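Local coordinates for bartonella effector protein (Bep) substrate of VirB T4SS (Bartonella sp. AR 15-3, PDB 4M16) that probably transfers AMP from ATP onto tyrosine or threonine residues of target proteins through its N-terminal Fic domain, the part of the effector in this structure, at residues Glu136-Ile139 against Glu140-Lys144; Ser59-Leu62 against Lys63-His66. One frame throughout, in Å; residues are numbered along the deposited sequence.

Interaction 1. Residues Glu136-Ile139 against Glu140-Lys144; sequences EDFI and EETVK
Thr142 lies one helical turn beyond Phe138 and meets it twice, at its carbonyl and at its ring. Phe138 O accepts from both the side chain and the backbone of Thr142, with OG1 at 2.8 Å and N at 2.9 Å. The two donors approach from opposite faces of the carbonyl plane. With chi1 at 53°, OG1 is tucked between the backbone N and the carbonyl carbon, which turns it back toward the preceding turn. A threonine suits this buried place because its hydroxyl is satisfied within the helix while its methyl stays available for apolar packing; this is one of two modelled conformers. Backbone N-H groups of Glu140, Glu141 and Val143 bond likewise to the carbonyls of Glu136, Asp137 and Ile139.

This is the start of helix 135-152, which in the Fic fold leads into the signature loop, with helix 159-174 following. Its apolar side faces that second helix, where Phe138 touches Ala171 and Ala174, and helix 200-214, where Val143 meets Met207 and Phe211.

Among the apolar contacts, Thr142 CG2 rests over one face of the Phe138 ring in a CH-pi contact, 3.7 Å from its centroid and 24° off the normal. Phe138 also stacks with the ring of His176. On the neighbouring ridge, the branched Ile139 and Val143 bring their CG2 methyls to 4.1 Å.

Charged groups occupy the more exposed side. In one of two conformers modelled for Glu140, Lys144 NZ forms salt bridges to Glu140 OE2 at 2.9 Å and Glu141 OE2 at 3.0 Å, on the anti side of the first carboxylate and the syn side of the second, tilted out of both planes, more so for Glu141. The same copy of Glu140 uses OE1 for a hydrogen bond to His204 NE2.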
loop_
_atom_site.group_PDB
_atom_site.type_symbol
_atom_site.label_atom_id
_atom_site.label_comp_id
_atom_site.label_asym_id
_atom_site.label_seq_id
_atom_site.Cartn_x
_atom_site.Cartn_y
_atom_site.Cartn_z
ATOM N N GLU A 136 13.962 9.465 -15.478
ATOM C CA GLU A 136 15.058 9.019 -14.614
ATOM C C GLU A 136 14.960 9.507 -13.152
ATOM O O GLU A 136 15.089 8.705 -12.213
ATOM C CB GLU A 136 16.398 9.437 -15.220
ATOM C CG GLU A 136 17.555 9.514 -14.241
ATOM C CD GLU A 136 18.855 9.897 -14.926
ATOM O OE1 GLU A 136 18.919 10.976 -15.565
ATOM O OE2 GLU A 136 19.802 9.106 -14.790
ATOM N N ASP A 137 14.708 10.798 -12.963
ATOM C CA ASP A 137 14.582 11.335 -11.611
ATOM C C ASP A 137 13.266 10.895 -10.993
ATOM O O ASP A 137 13.227 10.647 -9.807
ATOM C CB ASP A 137 14.687 12.860 -11.604
ATOM C CG ASP A 137 16.132 13.362 -11.840
ATOM O OD1 ASP A 137 17.076 12.556 -11.789
ATOM O OD2 ASP A 137 16.305 14.550 -12.155
ATOM N N PHE A 138 12.192 10.847 -11.797
ATOM C CA PHE A 138 10.919 10.366 -11.322
ATOM C C PHE A 138 11.048 8.906 -10.846
ATOM O O PHE A 138 10.536 8.553 -9.780
ATOM C CB PHE A 138 9.776 10.551 -12.355
ATOM C CG PHE A 138 8.464 10.035 -11.876
ATOM C CD1 PHE A 138 7.669 10.815 -11.025
ATOM C CD2 PHE A 138 8.012 8.770 -12.220
ATOM C CE1 PHE A 138 6.441 10.336 -10.543
ATOM C CE2 PHE A 138 6.799 8.276 -11.717
ATOM C CZ PHE A 138 6.007 9.063 -10.905
ATOM N N ILE A 139 11.727 8.042 -11.590
ATOM C CA ILE A 139 11.914 6.687 -11.102
ATOM C C ILE A 139 12.734 6.644 -9.792
ATOM O O ILE A 139 12.386 5.964 -8.853
ATOM C CB ILE A 139 12.484 5.793 -12.209
ATOM C CG1 ILE A 139 11.345 5.481 -13.182
ATOM C CG2 ILE A 139 12.979 4.478 -11.639
ATOM C CD1 ILE A 139 11.834 4.919 -14.482
ATOM N N GLU A 140 13.821 7.381 -9.735
ATOM C CA GLU A 140 14.675 7.374 -8.538
ATOM C C GLU A 140 13.848 7.781 -7.329
ATOM O O GLU A 140 13.925 7.157 -6.297
ATOM C CB GLU A 140 15.877 8.313 -8.726
ATOM C CG GLU A 140 16.658 8.666 -7.475
ATOM C CD GLU A 140 17.561 7.561 -6.962
ATOM O OE1 GLU A 140 17.740 6.532 -7.648
ATOM O OE2 GLU A 140 18.134 7.739 -5.895
ATOM N N GLU A 141 13.057 8.863 -7.455
ATOM C CA GLU A 141 12.364 9.390 -6.289
ATOM C C GLU A 141 11.170 8.515 -5.912
ATOM O O GLU A 141 10.894 8.340 -4.714
ATOM C CB GLU A 141 11.907 10.833 -6.519
ATOM C CG GLU A 141 13.050 11.836 -6.632
ATOM C CD GLU A 141 14.062 11.687 -5.498
ATOM O OE1 GLU A 141 13.645 11.755 -4.324
ATOM O OE2 GLU A 141 15.287 11.484 -5.799
ATOM N N THR A 142 10.489 7.952 -6.909
ATOM C CA THR A 142 9.393 7.026 -6.607
ATOM C C THR A 142 9.876 5.732 -5.984
ATOM O O THR A 142 9.227 5.216 -5.079
ATOM C CB THR A 142 8.430 6.691 -7.780
ATOM O OG1 THR A 142 9.136 6.237 -8.935
ATOM C CG2 THR A 142 7.515 7.909 -8.107
ATOM N N VAL A 143 10.991 5.198 -6.431
ATOM C CA VAL A 143 11.550 3.991 -5.800
ATOM C C VAL A 143 11.771 4.193 -4.303
ATOM O O VAL A 143 11.302 3.368 -3.466
ATOM C CB VAL A 143 12.882 3.584 -6.448
ATOM C CG1 VAL A 143 13.629 2.587 -5.565
ATOM C CG2 VAL A 143 12.671 3.022 -7.841
ATOM N N LYS A 144 12.383 5.327 -3.942
ATOM C CA LYS A 144 12.626 5.630 -2.527
ATOM C C LYS A 144 11.320 5.826 -1.699
ATOM O O LYS A 144 11.154 5.250 -0.599
ATOM C CB LYS A 144 13.546 6.848 -2.370
ATOM C CG LYS A 144 14.964 6.559 -2.810
ATOM C CD LYS A 144 15.934 7.735 -2.663
ATOM C CE LYS A 144 15.593 8.819 -3.646
ATOM N NZ LYS A 144 16.790 9.620 -4.070
#

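Interaction 2. Residues Ser59-Leu62 against Lys63-His66; sequences SSYL and KYLH
Lys63 NZ is held by two waters that tie it back to the serines one turn earlier. One accepts from NZ at 2.8 Å and donates to Ser59 OG at 3.0 Å; the other also accepts from NZ at 2.8 Å and lies 3.2 Å from Ser60 OG. These links span the opening turns of helix 59-70 in the Fic domain, where lysine suits a partly exposed place: its apolar chain can lie along the helix while the ammonium reaches water. Its methylenes indeed run extended past Ser59 O, the acceptor for the Lys63 backbone N-H. Ser59 OG has a further partner in Asp121 OD2, which links this turn to helix 110-126.

On another side of the helix, Tyr61 makes the apolar contacts. Its CG stands anti to the backbone N (chi1 -179°), which sends the ring along the helix toward Tyr64 and Leu65. The two tyrosine rings meet rim to rim, their planes only 16° apart, with Tyr61 CE1 3.9 Å from Tyr64 CD2; neither lies over the other. The Tyr64 hydroxyl, on the exposed side, hydrogen-bonds Arg68 NH1.

Leu62 and Leu65 pack on Val162 of helix 159-174, as befits buried leucines, while His66 hydrogen-bonds Ala157 O in the Fic signature loop. Leu65 also covers one face of the Tyr61 ring: CD1 makes a CH-pi contact 4.0 Å from the centroid, 29° off the normal, and comes within 3.5 Å of Tyr61 CE2. The second methyl, Leu65 CD2, lies 3.8 Å from Tyr61 OH.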
loop_
_atom_site.group_PDB
_atom_site.type_symbol
_atom_site.label_atom_id
_atom_site.label_comp_id
_atom_site.label_asym_id
_atom_site.label_seq_id
_atom_site.Cartn_x
_atom_site.Cartn_y
_atom_site.Cartn_z
ATOM N N SER A 59 -0.725 11.405 2.828
ATOM C CA SER A 59 -1.367 10.378 3.642
ATOM C C SER A 59 -2.892 10.582 3.747
ATOM O O SER A 59 -3.652 9.637 3.919
ATOM C CB SER A 59 -0.671 10.324 5.036
ATOM O OG SER A 59 -0.744 11.569 5.725
ATOM N N SER A 60 -3.368 11.823 3.663
ATOM C CA SER A 60 -4.802 11.992 3.702
ATOM C C SER A 60 -5.428 11.378 2.458
ATOM O O SER A 60 -6.449 10.728 2.550
ATOM C CB SER A 60 -5.204 13.449 3.829
ATOM O OG SER A 60 -4.816 13.819 5.124
ATOM N N TYR A 61 -4.816 11.572 1.307
ATOM C CA TYR A 61 -5.330 10.972 0.089
ATOM C C TYR A 61 -5.172 9.442 0.177
ATOM O O TYR A 61 -6.002 8.711 -0.321
ATOM C CB TYR A 61 -4.574 11.506 -1.114
ATOM C CG TYR A 61 -5.025 10.996 -2.439
ATOM C CD1 TYR A 61 -6.336 11.142 -2.859
ATOM C CD2 TYR A 61 -4.129 10.348 -3.291
ATOM C CE1 TYR A 61 -6.753 10.662 -4.083
ATOM C CE2 TYR A 61 -4.520 9.876 -4.510
ATOM C CZ TYR A 61 -5.849 10.035 -4.918
ATOM O OH TYR A 61 -6.223 9.577 -6.182
ATOM N N LEU A 62 -4.075 8.982 0.784
ATOM C CA LEU A 62 -3.850 7.546 0.854
ATOM C C LEU A 62 -4.977 6.910 1.718
ATOM O O LEU A 62 -5.544 5.866 1.353
ATOM C CB LEU A 62 -2.465 7.234 1.411
ATOM C CG LEU A 62 -2.135 5.749 1.504
ATOM C CD1 LEU A 62 -1.727 5.215 0.130
ATOM C CD2 LEU A 62 -0.989 5.528 2.465
ATOM N N LYS A 63 -5.330 7.581 2.818
ATOM C CA LYS A 63 -6.441 7.099 3.693
ATOM C C LYS A 63 -7.806 7.128 2.986
ATOM O O LYS A 63 -8.630 6.211 3.117
ATOM C CB LYS A 63 -6.479 7.917 4.982
ATOM C CG LYS A 63 -5.221 7.765 5.848
ATOM C CD LYS A 63 -5.322 8.709 7.044
ATOM C CE LYS A 63 -3.957 8.924 7.681
ATOM N NZ LYS A 63 -3.919 10.104 8.584
ATOM N N TYR A 64 -8.043 8.202 2.228
ATOM C CA TYR A 64 -9.218 8.357 1.407
ATOM C C TYR A 64 -9.340 7.148 0.455
ATOM O O TYR A 64 -10.402 6.550 0.343
ATOM C CB TYR A 64 -9.161 9.687 0.609
ATOM C CG TYR A 64 -10.100 9.722 -0.548
ATOM C CD1 TYR A 64 -11.433 10.127 -0.382
ATOM C CD2 TYR A 64 -9.663 9.417 -1.830
ATOM C CE1 TYR A 64 -12.303 10.200 -1.459
ATOM C CE2 TYR A 64 -10.528 9.475 -2.917
ATOM C CZ TYR A 64 -11.841 9.865 -2.733
ATOM O OH TYR A 64 -12.711 9.908 -3.795
ATOM N N LEU A 65 -8.252 6.848 -0.260
ATOM C CA LEU A 65 -8.230 5.714 -1.182
ATOM C C LEU A 65 -8.488 4.359 -0.479
ATOM O O LEU A 65 -9.206 3.523 -1.006
ATOM C CB LEU A 65 -6.910 5.659 -1.971
ATOM C CG LEU A 65 -6.616 6.699 -3.029
ATOM C CD1 LEU A 65 -5.179 6.564 -3.559
ATOM C CD2 LEU A 65 -7.618 6.644 -4.145
ATOM N N HIS A 66 -7.889 4.149 0.687
ATOM C CA HIS A 66 -8.120 2.910 1.418
ATOM C C HIS A 66 -9.587 2.755 1.818
ATOM O O HIS A 66 -10.143 1.658 1.712
ATOM C CB HIS A 66 -7.216 2.870 2.657
ATOM C CG HIS A 66 -7.169 1.544 3.313
ATOM N ND1 HIS A 66 -8.016 1.195 4.330
ATOM C CD2 HIS A 66 -6.365 0.479 3.110
ATOM C CE1 HIS A 66 -7.719 -0.018 4.745
ATOM N NE2 HIS A 66 -6.734 -0.475 4.012
HETATM O O HOH W 1 -1.119 10.555 8.550
HETATM O O HOH W 2 -5.504 12.325 7.863
#

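From the N terminus, the chain first reaches interaction 2 at the start of helix 59-70, then passes the short two-stranded sheet and helix 110-126 before interaction 1 opens helix 135-152. Each contact spans consecutive turns of a single helix, so neither closes a long loop; they follow in series without nesting or crossing. The centres of interaction 1 and interaction 2 lie about 21 Å apart, and the nearest atoms of interactions 1 and 2 about 12 Å, with no direct touch. Helix 159-174 is their common neighbour, met at different parts: residues 59-66 reach its Val162-Lys169 part and residues 136-144 its Phe167-Ala174 part. Interaction 1 additionally joins helix 200-214.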